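2-Cys peroxiredoxin (Plasmodium yoelii, PDB 2H01) probably reduces hydrogen peroxide and organic hydroperoxides to water and alcohols as a thiol-dependent, thioredoxin-linked antioxidant enzyme of the cytoplasm. Local coordinates at residues Val46-Ser49 against Glu50-Leu54. Sequence-based numbering, arbitrary orientation.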
ATOM      1  N   VAL A  46     -15.736  11.182   4.020  1.00 28.65           N
ATOM      2  CA  VAL A  46     -14.412  11.788   3.982  1.00 29.08           C
ATOM      3  C   VAL A  46     -13.876  11.416   2.609  1.00 30.41           C
ATOM      4  O   VAL A  46     -13.839  10.232   2.272  1.00 31.97           O
ATOM      5  CB  VAL A  46     -13.496  11.175   5.055  1.00 27.86           C
ATOM      6  CG1 VAL A  46     -12.079  11.747   4.931  1.00 27.16           C
ATOM      7  CG2 VAL A  46     -14.080  11.447   6.450  1.00 26.12           C
ATOM      8  N   CYS A  47     -13.481  12.406   1.807  1.00 31.17           N
ATOM      9  CA  CYS A  47     -12.956  12.116   0.472  1.00 32.26           C
ATOM     10  C   CYS A  47     -11.756  11.175   0.577  1.00 32.05           C
ATOM     11  O   CYS A  47     -10.934  11.296   1.490  1.00 31.54           O
ATOM     12  CB  CYS A  47     -12.532  13.401  -0.245  1.00 33.29           C
ATOM     13  SG  CYS A  47     -11.050  14.167   0.412  1.00 38.69           S
ATOM     14  N   PRO A  48     -11.644  10.224  -0.362  1.00 30.83           N
ATOM     15  CA  PRO A  48     -10.540   9.261  -0.365  1.00 30.87           C
ATOM     16  C   PRO A  48      -9.330   9.843  -1.074  1.00 30.81           C
ATOM     17  O   PRO A  48      -8.916   9.338  -2.112  1.00 32.19           O
ATOM     18  CB  PRO A  48     -11.129   8.086  -1.124  1.00 30.99           C
ATOM     19  CG  PRO A  48     -11.947   8.789  -2.200  1.00 30.27           C
ATOM     20  CD  PRO A  48     -12.618   9.923  -1.432  1.00 30.64           C
ATOM     21  N   SER A  49      -8.752  10.896  -0.516  1.00 30.22           N
ATOM     22  CA  SER A  49      -7.615  11.531  -1.168  1.00 29.51           C
ATOM     23  C   SER A  49      -6.403  10.610  -1.332  1.00 28.13           C
ATOM     24  O   SER A  49      -5.606  10.812  -2.236  1.00 28.08           O
ATOM     25  CB  SER A  49      -7.208  12.813  -0.422  1.00 29.20           C
ATOM     26  OG  SER A  49      -6.576  12.520   0.813  1.00 30.30           O
ATOM     27  N   GLU A  50      -6.257   9.600  -0.478  1.00 27.05           N
ATOM     28  CA  GLU A  50      -5.108   8.713  -0.606  1.00 27.98           C
ATOM     29  C   GLU A  50      -5.284   7.739  -1.761  1.00 26.45           C
ATOM     30  O   GLU A  50      -4.352   7.520  -2.539  1.00 24.99           O
ATOM     31  CB  GLU A  50      -4.835   7.944   0.700  1.00 29.13           C
ATOM     32  CG  GLU A  50      -6.052   7.715   1.580  1.00 34.98           C
ATOM     33  CD  GLU A  50      -6.432   8.949   2.394  1.00 38.31           C
ATOM     34  OE1 GLU A  50      -5.552   9.501   3.093  1.00 38.37           O
ATOM     35  OE2 GLU A  50      -7.612   9.358   2.343  1.00 39.01           O
ATOM     36  N   ILE A  51      -6.453   7.139  -1.908  1.00 20.00           N
ATOM     37  CA  ILE A  51      -6.655   6.230  -3.016  1.00 20.00           C
ATOM     38  C   ILE A  51      -6.551   6.950  -4.355  1.00 20.00           C
ATOM     39  O   ILE A  51      -5.855   6.511  -5.255  1.00 26.14           O
ATOM     40  CB  ILE A  51      -7.997   5.500  -2.917  1.00 20.00           C
ATOM     41  CG1 ILE A  51      -8.038   4.610  -1.675  1.00 20.00           C
ATOM     42  CG2 ILE A  51      -8.253   4.721  -4.177  1.00 20.00           C
ATOM     43  CD1 ILE A  51      -9.395   4.151  -1.275  1.00 20.00           C
ATOM     44  N   ILE A  52      -7.033   7.809  -4.617  1.00 20.00           N
ATOM     45  CA  ILE A  52      -6.964   8.763  -5.718  1.00 20.00           C
ATOM     46  C   ILE A  52      -5.617   9.476  -5.748  1.00 20.00           C
ATOM     47  O   ILE A  52      -4.990   9.611  -6.809  1.00 22.43           O
ATOM     48  CB  ILE A  52      -8.106   9.793  -5.612  1.00 20.00           C
ATOM     49  CG1 ILE A  52      -9.441   9.087  -5.367  1.00 20.00           C
ATOM     50  CG2 ILE A  52      -8.171  10.646  -6.869  1.00 20.00           C
ATOM     51  CD1 ILE A  52     -10.557  10.019  -4.953  1.00 20.00           C
ATOM     52  N   ALA A  53      -5.201   9.958  -5.026  1.00 22.00           N
ATOM     53  CA  ALA A  53      -3.860  10.511  -5.231  1.00 22.08           C
ATOM     54  C   ALA A  53      -2.904   9.424  -5.741  1.00 24.24           C
ATOM     55  O   ALA A  53      -2.082   9.680  -6.614  1.00 24.91           O
ATOM     56  CB  ALA A  53      -3.332  11.099  -3.940  1.00 19.04           C
ATOM     57  N   LEU A  54      -3.013   8.214  -5.193  1.00 24.94           N
ATOM     58  CA  LEU A  54      -2.144   7.122  -5.620  1.00 25.17           C
ATOM     59  C   LEU A  54      -2.487   6.632  -7.024  1.00 26.14           C
ATOM     60  O   LEU A  54      -1.594   6.476  -7.867  1.00 26.49           O
ATOM     61  CB  LEU A  54      -2.222   5.943  -4.640  1.00 24.56           C
ATOM     62  CG  LEU A  54      -1.705   6.194  -3.224  1.00 25.39           C
ATOM     63  CD1 LEU A  54      -1.958   4.965  -2.370  1.00 23.51           C
ATOM     64  CD2 LEU A  54      -0.214   6.531  -3.260  1.00 21.90           C
TER
HETATM   65  O   HOH W   1      -9.956   9.685   3.291  1.00 41.87           O
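Pro48 and Ile52 carry the tight side of this local contact, one helical turn apart. CD1 of Ile52 presses onto the ring at Pro48 CG, 3.3 Å away, closer than carbons normally sit. Ile52 CG1 lies anti to its carbonyl carbon (chi1 -48°), which sends the branch back toward the proline, and CG1 also passes 3.3 Å from Pro48 O. Pro48 O also accepts a weak backbone hydrogen bond from Ile52 N, 3.5 Å long. Ile51 touches the ring more lightly, its CD1 4.3 Å from Pro48 CB, and Trp82 and Ile92 touch both Pro48 and Ile51. In this thioredoxin-type fold, Pro48 is the N-cap of helix 49-56, directly after Cys47, the predicted peroxidatic cysteine that would pass through a sulfenic acid. The looser, polar side runs through water. Glu50, bent at chi2 (-79°), folds its carboxylate back toward the loop. Its OE2 still stays 3.9 Å from Cys47 O. A single water spans the gap, donating to Cys47 O at 2.6 Å and to Glu50 OE2 at 2.5 Å. The other carboxylate oxygen, OE1, has a weak, long ion pair with Arg122. The Cys47 side chain lies on the exposed side, away from the Pro48-Ile52 packing.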